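Local coordinates for nucleotidyl transferase AbiEii/AbiGii toxin family protein (Mycobacterium tuberculosis, PDB 6Y56) that probably acts as the nucleotidyltransferase toxin of a toxin-antitoxin system, restraining bacterial growth by modifying tRNA acceptor stems, at residues R5-V8 / A9-A12; L13-A16 / E17-D20. All coordinates share one frame; numbering follows the deposited sequence.

Interaction 1 of 2, residues R5-V8 / A9-A12; sequences RALV and ARHA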
ATOM      1  N   ARG A   5      10.096  24.460  -8.078  1.00 20.86           N
ATOM      2  CA  ARG A   5       8.859  24.134  -8.781  1.00 23.26           C
ATOM      3  C   ARG A   5       9.139  23.438 -10.107  1.00 21.49           C
ATOM      4  O   ARG A   5       8.422  22.508 -10.488  1.00 20.80           O
ATOM      5  CB  ARG A   5       8.025  25.396  -9.012  1.00 27.19           C
ATOM      6  CG  ARG A   5       6.747  25.151  -9.813  1.00 30.93           C
ATOM      7  CD  ARG A   5       5.694  26.229  -9.586  1.00 34.92           C
ATOM      8  NE  ARG A   5       4.495  25.694  -8.943  1.00 41.26           N
ATOM      9  CZ  ARG A   5       3.529  26.438  -8.410  1.00 41.67           C
ATOM     10  NH1 ARG A   5       3.613  27.764  -8.431  1.00 46.36           N
ATOM     11  NH2 ARG A   5       2.480  25.855  -7.844  1.00 40.32           N
ATOM     12  N   ALA A   6      10.181  23.868 -10.821  1.00 20.66           N
ATOM     13  CA  ALA A   6      10.483  23.254 -12.109  1.00 22.17           C
ATOM     14  C   ALA A   6      10.893  21.794 -11.946  1.00 18.03           C
ATOM     15  O   ALA A   6      10.545  20.951 -12.780  1.00 19.02           O
ATOM     16  CB  ALA A   6      11.557  24.056 -12.846  1.00 22.52           C
ATOM     17  N   LEU A   7      11.621  21.474 -10.878  1.00 18.75           N
ATOM     18  CA  LEU A   7      12.010  20.085 -10.651  1.00 18.25           C
ATOM     19  C   LEU A   7      10.802  19.234 -10.286  1.00 18.49           C
ATOM     20  O   LEU A   7      10.668  18.100 -10.763  1.00 16.67           O
ATOM     21  CB  LEU A   7      13.076  20.000  -9.560  1.00 20.03           C
ATOM     22  CG  LEU A   7      14.503  20.342  -9.990  1.00 25.13           C
ATOM     23  CD1 LEU A   7      15.446  20.335  -8.801  1.00 24.55           C
ATOM     24  CD2 LEU A   7      14.985  19.375 -11.054  1.00 29.23           C
ATOM     25  N   VAL A   8       9.904  19.769  -9.459  1.00 17.63           N
ATOM     26  CA  VAL A   8       8.698  19.023  -9.103  1.00 16.79           C
ATOM     27  C   VAL A   8       7.798  18.845 -10.320  1.00 15.80           C
ATOM     28  O   VAL A   8       7.233  17.767 -10.540  1.00 14.40           O
ATOM     29  CB  VAL A   8       7.979  19.691  -7.918  1.00 16.77           C
ATOM     30  CG1 VAL A   8       6.657  18.955  -7.594  1.00 16.24           C
ATOM     31  CG2 VAL A   8       8.896  19.728  -6.702  1.00 17.09           C
ATOM     32  N   ALA A   9       7.675  19.884 -11.152  1.00 17.13           N
ATOM     33  CA  ALA A   9       6.885  19.762 -12.376  1.00 16.28           C
ATOM     34  C   ALA A   9       7.458  18.700 -13.312  1.00 16.32           C
ATOM     35  O   ALA A   9       6.703  17.949 -13.945  1.00 18.86           O
ATOM     36  CB  ALA A   9       6.779  21.117 -13.081  1.00 19.22           C
ATOM     37  N   ARG A  10       8.785  18.623 -13.416  1.00 16.43           N
ATOM     38  CA  ARG A  10       9.395  17.571 -14.232  1.00 16.70           C
ATOM     39  C   ARG A  10       9.150  16.188 -13.629  1.00 17.91           C
ATOM     40  O   ARG A  10       8.900  15.215 -14.357  1.00 17.11           O
ATOM     41  CB  ARG A  10      10.896  17.833 -14.381  1.00 19.53           C
ATOM     42  CG  ARG A  10      11.634  16.799 -15.223  1.00 20.68           C
ATOM     43  CD  ARG A  10      13.049  17.268 -15.571  1.00 28.84           C
ATOM     44  NE  ARG A  10      13.024  18.624 -16.110  1.00 26.67           N
ATOM     45  CZ  ARG A  10      13.584  19.680 -15.530  1.00 32.83           C
ATOM     46  NH1 ARG A  10      14.246  19.542 -14.390  1.00 35.05           N
ATOM     47  NH2 ARG A  10      13.486  20.875 -16.098  1.00 34.84           N
ATOM     48  N   HIS A  11       9.234  16.084 -12.299  1.00 15.86           N
ATOM     49  CA  HIS A  11       8.896  14.854 -11.590  1.00 14.94           C
ATOM     50  C   HIS A  11       7.465  14.408 -11.889  1.00 15.75           C
ATOM     51  O   HIS A  11       7.168  13.201 -11.874  1.00 16.84           O
ATOM     52  CB  HIS A  11       9.091  15.126 -10.102  1.00 17.50           C
ATOM     53  CG  HIS A  11       9.030  13.912  -9.240  1.00 15.05           C
ATOM     54  ND1 HIS A  11       9.849  12.821  -9.423  1.00 17.20           N
ATOM     55  CD2 HIS A  11       8.267  13.640  -8.158  1.00 14.66           C
ATOM     56  CE1 HIS A  11       9.586  11.919  -8.494  1.00 16.84           C
ATOM     57  NE2 HIS A  11       8.632  12.393  -7.713  1.00 14.15           N
ATOM     58  N   ALA A  12       6.570  15.357 -12.157  1.00 15.39           N
ATOM     59  CA  ALA A  12       5.199  15.088 -12.574  1.00 15.08           C
ATOM     60  C   ALA A  12       5.087  14.862 -14.076  1.00 18.27           C
ATOM     61  O   ALA A  12       3.974  14.872 -14.612  1.00 17.34           O
ATOM     62  CB  ALA A  12       4.283  16.244 -12.155  1.00 17.82           C
TER
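Arg5 to Val8 pass their carbonyl oxygens in order to the amides of Ala9 to Ala12, the i to i+4 ladder of an alpha helix that spans 5-11. The bonds from Ala9 N to Arg5 O (2.8 Å) and from His11 N to Leu7 O (2.9 Å) are the straighter ones, each with an N-H...O angle of 162°. At the last rung, Ala12 N to Val8 O (3.0 Å), the angle drops to 140° where Ala12 leaves helical geometry. Outside this ladder the side chains of Leu7 and Arg10 meet obliquely, one turn apart. Arg10 starts out extended, with CG anti to the backbone N, then bends at chi3 (-50°) and swings its guanidinium back toward the preceding turn. Leu7 CD2 consequently lies at the guanidinium edge, near its plane, 3.4 Å from Arg10 NH1, while Ala6 O sits over one face toward the rim. Arg5 and Val8 point away from the following turn, although Val8 CB still touches Ala9 N, and both reach Tyr19 of helix 19-38 and Leu117 of a loop. His11 sends its ring off the helix, where NE2 is hydrogen-bonded to Asp25 of helix 19-38 and the side chain also touches Ala22 and Ile147. Its CB stays behind against the helix, 3.3 Å from Val8 O and 3.4 Å from Leu7 O.

Interaction 2 of 2, residues L13-A16 / E17-D20; sequences LGRA and EAYD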
ATOM      1  N   LEU A  13       6.213  14.674 -14.762  1.00 16.31           N
ATOM      2  CA  LEU A  13       6.242  14.486 -16.214  1.00 18.90           C
ATOM      3  C   LEU A  13       5.643  15.668 -16.966  1.00 20.41           C
ATOM      4  O   LEU A  13       5.066  15.503 -18.043  1.00 21.02           O
ATOM      5  CB  LEU A  13       5.591  13.166 -16.644  1.00 19.85           C
ATOM      6  CG  LEU A  13       6.425  11.909 -16.471  1.00 21.55           C
ATOM      7  CD1 LEU A  13       5.580  10.698 -16.828  1.00 25.43           C
ATOM      8  CD2 LEU A  13       7.675  11.961 -17.339  1.00 24.54           C
ATOM      9  N   GLY A  14       5.770  16.868 -16.412  1.00 18.53           N
ATOM     10  CA  GLY A  14       5.216  18.051 -17.032  1.00 21.59           C
ATOM     11  C   GLY A  14       3.709  18.169 -16.991  1.00 22.35           C
ATOM     12  O   GLY A  14       3.171  19.125 -17.559  1.00 25.84           O
ATOM     13  N   ARG A  15       3.009  17.243 -16.332  1.00 18.44           N
ATOM     14  CA  ARG A  15       1.548  17.280 -16.253  1.00 21.65           C
ATOM     15  C   ARG A  15       1.122  18.217 -15.125  1.00 21.93           C
ATOM     16  O   ARG A  15       1.351  17.927 -13.945  1.00 21.56           O
ATOM     17  CB  ARG A  15       0.994  15.879 -16.012  1.00 22.01           C
ATOM     18  CG  ARG A  15       1.481  14.819 -16.986  1.00 25.38           C
ATOM     19  CD  ARG A  15       1.019  13.435 -16.543  1.00 27.05           C
ATOM     20  NE  ARG A  15      -0.399  13.435 -16.203  1.00 26.64           N
ATOM     21  CZ  ARG A  15      -0.943  12.720 -15.218  1.00 28.08           C
ATOM     22  NH1 ARG A  15      -0.195  11.929 -14.459  1.00 27.22           N
ATOM     23  NH2 ARG A  15      -2.243  12.803 -14.991  1.00 28.13           N
ATOM     24  N   ALA A  16       0.469  19.324 -15.485  1.00 22.23           N
ATOM     25  CA  ALA A  16       0.045  20.297 -14.480  1.00 21.97           C
ATOM     26  C   ALA A  16      -0.890  19.669 -13.455  1.00 22.81           C
ATOM     27  O   ALA A  16      -0.823  19.990 -12.262  1.00 20.68           O
ATOM     28  CB  ALA A  16      -0.633  21.489 -15.158  1.00 23.41           C
ATOM     29  N   GLU A  17      -1.757  18.761 -13.899  1.00 20.84           N
ATOM     30  CA  GLU A  17      -2.729  18.150 -13.002  1.00 19.33           C
ATOM     31  C   GLU A  17      -2.077  17.222 -11.992  1.00 18.38           C
ATOM     32  O   GLU A  17      -2.699  16.910 -10.973  1.00 20.49           O
ATOM     33  CB  GLU A  17      -3.774  17.374 -13.799  1.00 24.36           C
ATOM     34  CG  GLU A  17      -3.219  16.214 -14.609  1.00 26.77           C
ATOM     35  CD  GLU A  17      -3.000  16.564 -16.073  1.00 33.05           C
ATOM     36  OE1 GLU A  17      -2.724  17.751 -16.380  1.00 35.30           O
ATOM     37  OE2 GLU A  17      -3.104  15.645 -16.916  1.00 39.30           O
ATOM     38  N   ALA A  18      -0.851  16.776 -12.248  1.00 16.60           N
ATOM     39  CA  ALA A  18      -0.138  15.870 -11.353  1.00 17.57           C
ATOM     40  C   ALA A  18       0.890  16.578 -10.485  1.00 15.88           C
ATOM     41  O   ALA A  18       1.618  15.906  -9.738  1.00 14.95           O
ATOM     42  CB  ALA A  18       0.545  14.751 -12.143  1.00 16.62           C
ATOM     43  N   TYR A  19       0.988  17.905 -10.569  1.00 15.93           N
ATOM     44  CA  TYR A  19       2.000  18.608  -9.791  1.00 14.49           C
ATOM     45  C   TYR A  19       1.825  18.360  -8.297  1.00 14.66           C
ATOM     46  O   TYR A  19       2.808  18.120  -7.581  1.00 14.86           O
ATOM     47  CB  TYR A  19       1.943  20.110 -10.083  1.00 16.17           C
ATOM     48  CG  TYR A  19       2.967  20.894  -9.307  1.00 18.99           C
ATOM     49  CD1 TYR A  19       4.240  21.080  -9.813  1.00 18.66           C
ATOM     50  CD2 TYR A  19       2.671  21.426  -8.052  1.00 18.95           C
ATOM     51  CE1 TYR A  19       5.191  21.781  -9.108  1.00 20.42           C
ATOM     52  CE2 TYR A  19       3.616  22.126  -7.334  1.00 19.88           C
ATOM     53  CZ  TYR A  19       4.878  22.303  -7.870  1.00 22.38           C
ATOM     54  OH  TYR A  19       5.841  23.001  -7.172  1.00 25.23           O
ATOM     55  N   ASP A  20       0.583  18.430  -7.806  1.00 14.34           N
ATOM     56  CA  ASP A  20       0.354  18.248  -6.378  1.00 14.33           C
ATOM     57  C   ASP A  20       0.706  16.831  -5.942  1.00 14.83           C
ATOM     58  O   ASP A  20       1.282  16.636  -4.865  1.00 14.13           O
ATOM     59  CB  ASP A  20      -1.098  18.581  -6.026  1.00 17.83           C
ATOM     60  CG  ASP A  20      -1.325  20.074  -5.784  1.00 21.30           C
ATOM     61  OD1 ASP A  20      -0.398  20.875  -5.986  1.00 24.27           O
ATOM     62  OD2 ASP A  20      -2.444  20.431  -5.364  1.00 27.86           O
TER
HETATM   63  O   HOH W   1      -1.979  14.369 -18.665  1.00 34.26           O
HETATM   64  O   HOH W   2      -1.622  19.739  -9.370  1.00 23.56           O
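Two overlapping type I turns, Arg15-Ala18 and Ala16-Tyr19, bring the chain out of the loop after helix 5-11 and into helix 19-38. Their closing bonds run from Ala18 N to Arg15 O (3.0 Å) and from Tyr19 N to Ala16 O (3.2 Å). In each the donor stands above the carbonyl plane, as expected of so tight a backbone. Ala16 O also receives a hydrogen bond from a water that in turn accepts one from Asp20 N, so this water links the second turn to the next backbone amide.

Beside the turns, Arg15 and Glu17 cross with guanidinium and carboxylate planes 86° apart. Arg15 NH2 and Glu17 OE2 form a long salt bridge at 3.5 Å, in which a single carboxylate oxygen comes up to the guanidinium edge. Glu17 gets there by placing CG between its backbone N and carbonyl carbon (chi1 62°) and bending at chi2, which folds the carboxylate back over the turn. A second water accepts a hydrogen bond from Arg15 NE at 3.1 Å; its contact with Glu17 OE2 is too short to be trusted in detail. Ala18 CB covers the rim of one guanidinium face, 3.7 Å from Arg15 NH1.

The guanidinium has a stronger partner farther along the chain: NH2 donates to the carbonyl of Gly241 on helix 240-243, and NH1 bonds weakly to that of Val242. Arg15 thus ties the turns to this short helix, while Tyr19 also packs on Ala9 of helix 5-11 and Asp20 forms a salt bridge with Arg121, in the region between strands 107-114 and 125-129.

How the interactions relate
From the N terminus, interaction 1 builds helix 5-11, and interaction 2 follows directly, turning the chain into helix 19-38; the two are consecutive and neither nests in the other. A Schellman motif joins them. Leu13, with positive phi, is its C-prime residue: Leu13 N reaches back to Arg10 O and Gly14 N to Ala9 O (2.8 Å), ending the first helix. The loop then brings the start of the second helix back against the first, with Val8 CG1 3.5 Å from Tyr19 CE1 and Ala12 CB near Ala18 O. Together they form a pair of successive helices joined by a short loop, at the periphery of the chain.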